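Local coordinates for protein Keto/oxoacid ferredoxin oxidoreductase, gamma subunit (Geobacter sulfurreducens, PDB 3ON3) that probably serves as the gamma subunit of an enzyme that oxidises 2-oxoacids and passes the electrons to ferredoxin, at residues Gly93-Asp98 and Tyr110-Phe115; Ile8-Ala13 and Ala73-Thr78. One frame throughout, in Å; residues are numbered along the deposited sequence.

Interaction 1 of 2, residues Gly93-Asp98 and Tyr110-Phe115; sequences GVLLVD and YQTTAF
The Leu95 side chain packs against Tyr110 and Thr112 of the neighbouring segment. Its CB packs on Tyr110 CB at 3.9 Å, and its CD2 approaches Thr112 OG1 at 3.7 Å, the leucine and threonine side chains lying side by side and pointing the same way. CG stands anti to the backbone N (chi1 172°), on the face that also holds Val97 and Ala114, where Val97 CG2 touches Ala114 CB at 3.7 Å. On the other face, with Val94, Gln111 and Thr113, Leu96 CD1 reaches Phe115 CE2 at 4.1 Å, the two side chains crossing obliquely.

Between the two faces runs a parallel ladder of four hydrogen bonds. Thr113 N to Leu95 O, 2.9 Å long, comes in nearly along the C=O axis and is close to straight (171°), whereas Leu95 N, also 2.9 Å from Gln111 O, sits above that carbonyl's plane. The bond from Gln111 N to Gly93 O is more bent (133°).

Further out, Asp98 OD2 accepts from Ile118 N and OD1 from Leu101 N, tying the end of strand 93-98 to the chain on both sides of strand 111-115. Helix 131-143 packs on Leu96, Thr113 and Phe115. Strand 111-115 is outermost within this chain, and the pairing forms the parallel edge of a mixed sheet flanked by helices, an alpha/beta architecture.

Interaction 2 of 2, residues Ile8-Ala13 and Ala73-Thr78; sequences IRFSGA and ALLALT
The Phe10 ring takes Ile8 CG2 of its own strand on one face, 3.6 Å above the plane and offset toward the rim, while Leu75 CD2 comes to the ring edge, near its plane, 4.0 Å from CD1. The two side chains cross at about a right angle, and Met139 of helix 131-143 touches both. Ile8 CG1 continues this apolar face onto Ala73 CB.

Four backbone hydrogen bonds join the strands in parallel register within the mixed sheet of this alpha/beta fold, Leu75 N to Arg9 O being nearly straight (176°).

On the opposite face, Leu74 CD1 lies against Arg9 CB at 3.7 Å, and the extended arginine leads away to salt bridges with Glu7 and Asp88. Ser11 OG, set between its own backbone N and carbonyl carbon (chi1 64°), donates to Leu75 O at 2.7 Å, in the carbonyl plane and on a lone pair. Ser11 N grips the same oxygen from above that plane, also at 2.7 Å. An alanine at Ser11 would probably leave Leu75 O with one fewer donor and open a small gap beside Leu74 CD1. Past the strand, Thr78 OG1 caps helix 79-85 through Ala81 N, and its CG2 lies 4.2 Å from Ala13 CB.

From the N terminus, strand 6-12 comes first and pairs with strand 71-76, so interaction 2 closes a long loop of 59 residues that contains helix 18-32 and strands 36-43 and 52-59. The chain then passes through helix 79-85 to strand 93-98, and interaction 1 closes a short loop of 11 residues without helix or strand. The two loops follow in series, neither nesting nor crossing. They meet inside the sheet, where strands 71-76 and 93-98 are neighbours: Val94 O probably accepts from Leu74 N and Leu96 O from Ala76 N. Together they align four parallel strands, from 6-12 near the middle to 111-115 at one edge.

Interaction 1 of 2, residues Gly93-Asp98 and Tyr110-Phe115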
ATOM      1  N   GLY B  93       9.873 -23.212   4.071  1.00 59.21           N
ATOM      2  CA  GLY B  93       9.734 -21.772   3.982  1.00 49.92           C
ATOM      3  C   GLY B  93       9.749 -21.153   5.359  1.00 48.57           C
ATOM      4  O   GLY B  93       9.622 -21.844   6.365  1.00 49.20           O
ATOM      5  N   VAL B  94       9.917 -19.835   5.397  1.00 50.94           N
ATOM      6  CA  VAL B  94       9.985 -19.086   6.646  1.00 49.99           C
ATOM      7  C   VAL B  94       8.594 -18.847   7.218  1.00 46.26           C
ATOM      8  O   VAL B  94       7.711 -18.319   6.545  1.00 42.17           O
ATOM      9  CB  VAL B  94      10.728 -17.729   6.449  1.00 45.68           C
ATOM     10  CG1 VAL B  94      10.436 -16.753   7.589  1.00 45.85           C
ATOM     11  CG2 VAL B  94      12.216 -17.967   6.325  1.00 34.84           C
ATOM     12  N   LEU B  95       8.393 -19.253   8.460  1.00 41.84           N
ATOM     13  CA  LEU B  95       7.108 -19.036   9.096  1.00 43.13           C
ATOM     14  C   LEU B  95       7.301 -18.237  10.362  1.00 41.52           C
ATOM     15  O   LEU B  95       7.860 -18.720  11.315  1.00 43.90           O
ATOM     16  CB  LEU B  95       6.409 -20.360   9.397  1.00 48.40           C
ATOM     17  CG  LEU B  95       5.136 -20.242  10.250  1.00 51.00           C
ATOM     18  CD1 LEU B  95       4.120 -19.327   9.594  1.00 36.74           C
ATOM     19  CD2 LEU B  95       4.516 -21.604  10.554  1.00 50.88           C
ATOM     20  N   LEU B  96       6.849 -16.991  10.352  1.00 47.55           N
ATOM     21  CA  LEU B  96       6.973 -16.120  11.509  1.00 40.15           C
ATOM     22  C   LEU B  96       5.599 -15.814  12.065  1.00 38.44           C
ATOM     23  O   LEU B  96       4.728 -15.278  11.357  1.00 41.62           O
ATOM     24  CB  LEU B  96       7.681 -14.817  11.124  1.00 45.79           C
ATOM     25  CG  LEU B  96       7.698 -13.678  12.151  1.00 45.25           C
ATOM     26  CD1 LEU B  96       8.613 -14.012  13.355  1.00 36.70           C
ATOM     27  CD2 LEU B  96       8.123 -12.378  11.503  1.00 43.05           C
ATOM     28  N   VAL B  97       5.406 -16.145  13.333  1.00 39.29           N
ATOM     29  CA  VAL B  97       4.119 -15.910  13.976  1.00 51.12           C
ATOM     30  C   VAL B  97       4.296 -15.143  15.278  1.00 47.83           C
ATOM     31  O   VAL B  97       5.400 -15.062  15.795  1.00 43.82           O
ATOM     32  CB  VAL B  97       3.353 -17.243  14.227  1.00 51.55           C
ATOM     33  CG1 VAL B  97       3.263 -18.054  12.941  1.00 49.03           C
ATOM     34  CG2 VAL B  97       4.023 -18.076  15.326  1.00 53.43           C
ATOM     35  N   ASP B  98       3.216 -14.561  15.788  1.00 47.02           N
ATOM     36  CA  ASP B  98       3.213 -14.059  17.154  1.00 47.06           C
ATOM     37  C   ASP B  98       2.890 -15.212  18.108  1.00 56.05           C
ATOM     38  O   ASP B  98       1.948 -15.974  17.877  1.00 54.91           O
ATOM     39  CB  ASP B  98       2.225 -12.910  17.334  1.00 48.59           C
ATOM     40  CG  ASP B  98       2.125 -12.456  18.785  1.00 53.18           C
ATOM     41  OD1 ASP B  98       1.756 -13.276  19.642  1.00 58.57           O
ATOM     42  OD2 ASP B  98       2.418 -11.284  19.077  1.00 51.60           O
ATOM     43  N   TYR B 110       8.259 -26.327   8.362  1.00 53.29           N
ATOM     44  CA  TYR B 110       8.589 -24.919   8.113  1.00 53.93           C
ATOM     45  C   TYR B 110       9.724 -24.454   9.028  1.00 60.52           C
ATOM     46  O   TYR B 110       9.812 -24.890  10.180  1.00 59.67           O
ATOM     47  CB  TYR B 110       7.361 -24.030   8.367  1.00 50.96           C
ATOM     48  CG  TYR B 110       6.100 -24.463   7.645  1.00 48.77           C
ATOM     49  CD1 TYR B 110       6.007 -24.377   6.263  1.00 58.68           C
ATOM     50  CD2 TYR B 110       4.997 -24.946   8.345  1.00 51.78           C
ATOM     51  CE1 TYR B 110       4.855 -24.775   5.590  1.00 67.55           C
ATOM     52  CE2 TYR B 110       3.835 -25.346   7.676  1.00 56.59           C
ATOM     53  CZ  TYR B 110       3.776 -25.256   6.299  1.00 63.14           C
ATOM     54  OH  TYR B 110       2.647 -25.640   5.617  1.00 71.02           O
ATOM     55  N   GLN B 111      10.590 -23.570   8.532  1.00 60.33           N
ATOM     56  CA  GLN B 111      11.537 -22.896   9.417  1.00 50.90           C
ATOM     57  C   GLN B 111      10.721 -21.915  10.241  1.00 51.46           C
ATOM     58  O   GLN B 111      10.448 -20.795   9.808  1.00 47.48           O
ATOM     59  CB  GLN B 111      12.636 -22.165   8.642  1.00 45.17           C
ATOM     60  CG  GLN B 111      13.564 -23.065   7.825  1.00 54.11           C
ATOM     61  CD  GLN B 111      14.454 -23.953   8.690  1.00 66.86           C
ATOM     62  OE1 GLN B 111      14.487 -25.179   8.518  1.00 73.43           O
ATOM     63  NE2 GLN B 111      15.172 -23.341   9.628  1.00 65.07           N
ATOM     64  N   THR B 112      10.321 -22.350  11.427  1.00 45.56           N
ATOM     65  CA  THR B 112       9.360 -21.612  12.232  1.00 48.29           C
ATOM     66  C   THR B 112      10.012 -20.808  13.344  1.00 50.72           C
ATOM     67  O   THR B 112      10.804 -21.327  14.130  1.00 51.64           O
ATOM     68  CB  THR B 112       8.319 -22.559  12.859  1.00 57.07           C
ATOM     69  OG1 THR B 112       7.626 -23.255  11.819  1.00 69.28           O
ATOM     70  CG2 THR B 112       7.321 -21.774  13.680  1.00 60.68           C
ATOM     71  N   THR B 113       9.661 -19.531  13.405  1.00 46.74           N
ATOM     72  CA  THR B 113      10.104 -18.671  14.482  1.00 50.80           C
ATOM     73  C   THR B 113       8.903 -18.016  15.114  1.00 50.43           C
ATOM     74  O   THR B 113       8.010 -17.559  14.414  1.00 48.11           O
ATOM     75  CB  THR B 113      11.060 -17.572  13.990  1.00 44.87           C
ATOM     76  OG1 THR B 113      12.231 -18.186  13.445  1.00 53.26           O
ATOM     77  CG2 THR B 113      11.460 -16.655  15.149  1.00 39.54           C
ATOM     78  N   ALA B 114       8.888 -17.975  16.440  1.00 51.77           N
ATOM     79  CA  ALA B 114       7.761 -17.415  17.166  1.00 52.64           C
ATOM     80  C   ALA B 114       8.241 -16.563  18.327  1.00 43.83           C
ATOM     81  O   ALA B 114       9.066 -17.002  19.118  1.00 39.30           O
ATOM     82  CB  ALA B 114       6.845 -18.542  17.673  1.00 50.51           C
ATOM     83  N   PHE B 115       7.735 -15.340  18.418  1.00 43.89           N
ATOM     84  CA  PHE B 115       7.988 -14.518  19.592  1.00 44.98           C
ATOM     85  C   PHE B 115       6.869 -13.537  19.806  1.00 45.62           C
ATOM     86  O   PHE B 115       5.955 -13.446  18.986  1.00 45.44           O
ATOM     87  CB  PHE B 115       9.379 -13.836  19.576  1.00 45.55           C
ATOM     88  CG  PHE B 115       9.512 -12.653  18.638  1.00 40.13           C
ATOM     89  CD1 PHE B 115       9.293 -11.360  19.096  1.00 32.66           C
ATOM     90  CD2 PHE B 115       9.926 -12.830  17.322  1.00 39.26           C
ATOM     91  CE1 PHE B 115       9.453 -10.251  18.258  1.00 29.83           C
ATOM     92  CE2 PHE B 115      10.092 -11.733  16.462  1.00 37.82           C
ATOM     93  CZ  PHE B 115       9.851 -10.435  16.932  1.00 35.55           C
TER

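Interaction 2 of 2, residues Ile8-Ala13 and Ala73-Thr78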
ATOM      1  N   ILE B   8       6.924 -12.840  -0.095  1.00 37.88           N
ATOM      2  CA  ILE B   8       6.632 -12.772   1.323  1.00 39.05           C
ATOM      3  C   ILE B   8       5.169 -12.360   1.488  1.00 45.90           C
ATOM      4  O   ILE B   8       4.659 -11.544   0.718  1.00 43.90           O
ATOM      5  CB  ILE B   8       7.519 -11.714   2.017  1.00 40.01           C
ATOM      6  CG1 ILE B   8       9.002 -12.064   1.864  1.00 50.16           C
ATOM      7  CG2 ILE B   8       7.118 -11.544   3.488  1.00 44.37           C
ATOM      8  CD1 ILE B   8       9.952 -10.877   2.092  1.00 50.65           C
ATOM      9  N   ARG B   9       4.495 -12.913   2.488  1.00 38.10           N
ATOM     10  CA  ARG B   9       3.167 -12.431   2.809  1.00 35.07           C
ATOM     11  C   ARG B   9       3.103 -12.029   4.262  1.00 36.69           C
ATOM     12  O   ARG B   9       3.667 -12.690   5.137  1.00 42.62           O
ATOM     13  CB  ARG B   9       2.098 -13.477   2.482  1.00 48.36           C
ATOM     14  CG  ARG B   9       2.153 -13.920   1.050  1.00 58.30           C
ATOM     15  CD  ARG B   9       1.003 -14.838   0.690  1.00 66.32           C
ATOM     16  NE  ARG B   9       1.318 -15.557  -0.536  1.00 74.75           N
ATOM     17  CZ  ARG B   9       0.504 -16.408  -1.143  1.00 76.68           C
ATOM     18  NH1 ARG B   9      -0.700 -16.646  -0.641  1.00 83.60           N
ATOM     19  NH2 ARG B   9       0.900 -17.022  -2.254  1.00 72.43           N
ATOM     20  N   PHE B  10       2.430 -10.914   4.501  1.00 40.16           N
ATOM     21  CA  PHE B  10       2.251 -10.407   5.841  1.00 43.07           C
ATOM     22  C   PHE B  10       0.774 -10.563   6.122  1.00 48.63           C
ATOM     23  O   PHE B  10      -0.054  -9.908   5.484  1.00 52.73           O
ATOM     24  CB  PHE B  10       2.641  -8.927   5.916  1.00 36.30           C
ATOM     25  CG  PHE B  10       4.053  -8.637   5.466  1.00 40.79           C
ATOM     26  CD1 PHE B  10       5.086  -8.553   6.391  1.00 43.42           C
ATOM     27  CD2 PHE B  10       4.344  -8.441   4.120  1.00 40.71           C
ATOM     28  CE1 PHE B  10       6.392  -8.281   5.983  1.00 52.86           C
ATOM     29  CE2 PHE B  10       5.634  -8.158   3.701  1.00 47.76           C
ATOM     30  CZ  PHE B  10       6.667  -8.076   4.634  1.00 50.91           C
ATOM     31  N   SER B  11       0.436 -11.448   7.050  1.00 44.96           N
ATOM     32  CA  SER B  11      -0.970 -11.681   7.343  1.00 41.75           C
ATOM     33  C   SER B  11      -1.294 -11.486   8.814  1.00 42.25           C
ATOM     34  O   SER B  11      -0.419 -11.551   9.682  1.00 48.68           O
ATOM     35  CB  SER B  11      -1.443 -13.055   6.835  1.00 41.63           C
ATOM     36  OG  SER B  11      -0.793 -14.137   7.485  1.00 45.89           O
ATOM     37  N   GLY B  12      -2.561 -11.230   9.081  1.00 47.72           N
ATOM     38  CA  GLY B  12      -3.027 -11.031  10.432  1.00 51.43           C
ATOM     39  C   GLY B  12      -4.418 -10.473  10.314  1.00 53.44           C
ATOM     40  O   GLY B  12      -5.233 -11.012   9.574  1.00 56.08           O
ATOM     41  N   ALA B  13      -4.679  -9.381  11.019  1.00 53.23           N
ATOM     42  CA  ALA B  13      -6.003  -8.789  11.023  1.00 57.90           C
ATOM     43  C   ALA B  13      -5.967  -7.414  10.381  1.00 59.33           C
ATOM     44  O   ALA B  13      -4.898  -6.868  10.111  1.00 61.51           O
ATOM     45  CB  ALA B  13      -6.548  -8.707  12.432  1.00 46.97           C
ATOM     46  N   ALA B  73       7.949 -17.056   2.376  1.00 40.17           N
ATOM     47  CA  ALA B  73       7.940 -16.638   3.766  1.00 37.23           C
ATOM     48  C   ALA B  73       6.571 -16.118   4.125  1.00 39.18           C
ATOM     49  O   ALA B  73       5.884 -15.522   3.297  1.00 53.88           O
ATOM     50  CB  ALA B  73       8.997 -15.543   4.001  1.00 37.19           C
ATOM     51  N   LEU B  74       6.178 -16.308   5.371  1.00 34.91           N
ATOM     52  CA  LEU B  74       4.854 -15.862   5.780  1.00 40.92           C
ATOM     53  C   LEU B  74       4.816 -15.334   7.205  1.00 42.57           C
ATOM     54  O   LEU B  74       5.234 -16.007   8.149  1.00 39.95           O
ATOM     55  CB  LEU B  74       3.840 -16.996   5.630  1.00 41.08           C
ATOM     56  CG  LEU B  74       2.472 -16.702   6.254  1.00 37.45           C
ATOM     57  CD1 LEU B  74       1.621 -15.751   5.372  1.00 43.46           C
ATOM     58  CD2 LEU B  74       1.715 -17.989   6.540  1.00 33.46           C
ATOM     59  N   LEU B  75       4.301 -14.122   7.353  1.00 40.11           N
ATOM     60  CA  LEU B  75       4.033 -13.594   8.673  1.00 42.34           C
ATOM     61  C   LEU B  75       2.572 -13.832   9.003  1.00 42.39           C
ATOM     62  O   LEU B  75       1.721 -13.563   8.182  1.00 43.23           O
ATOM     63  CB  LEU B  75       4.303 -12.096   8.713  1.00 41.01           C
ATOM     64  CG  LEU B  75       3.728 -11.481   9.991  1.00 43.97           C
ATOM     65  CD1 LEU B  75       4.569 -11.882  11.203  1.00 42.71           C
ATOM     66  CD2 LEU B  75       3.630  -9.965   9.876  1.00 34.39           C
ATOM     67  N   ALA B  76       2.297 -14.327  10.203  1.00 48.83           N
ATOM     68  CA  ALA B  76       0.930 -14.452  10.704  1.00 45.35           C
ATOM     69  C   ALA B  76       0.829 -13.898  12.123  1.00 46.17           C
ATOM     70  O   ALA B  76       1.368 -14.471  13.066  1.00 46.58           O
ATOM     71  CB  ALA B  76       0.463 -15.913  10.662  1.00 42.22           C
ATOM     72  N   LEU B  77       0.123 -12.785  12.277  1.00 43.85           N
ATOM     73  CA  LEU B  77      -0.009 -12.161  13.589  1.00 44.15           C
ATOM     74  C   LEU B  77      -1.192 -12.731  14.389  1.00 53.16           C
ATOM     75  O   LEU B  77      -1.290 -12.522  15.604  1.00 54.01           O
ATOM     76  CB  LEU B  77      -0.119 -10.634  13.449  1.00 40.00           C
ATOM     77  CG  LEU B  77       1.170  -9.879  13.081  1.00 46.89           C
ATOM     78  CD1 LEU B  77       0.894  -8.389  12.862  1.00 45.58           C
ATOM     79  CD2 LEU B  77       2.267 -10.087  14.139  1.00 46.27           C
ATOM     80  N   THR B  78      -2.078 -13.452  13.702  1.00 50.19           N
ATOM     81  CA  THR B  78      -3.236 -14.095  14.338  1.00 55.73           C
ATOM     82  C   THR B  78      -3.359 -15.564  13.944  1.00 54.32           C
ATOM     83  O   THR B  78      -2.922 -15.958  12.863  1.00 58.04           O
ATOM     84  CB  THR B  78      -4.570 -13.405  13.951  1.00 60.80           C
ATOM     85  OG1 THR B  78      -4.882 -13.698  12.583  1.00 56.48           O
ATOM     86  CG2 THR B  78      -4.495 -11.893  14.157  1.00 57.61           C
TER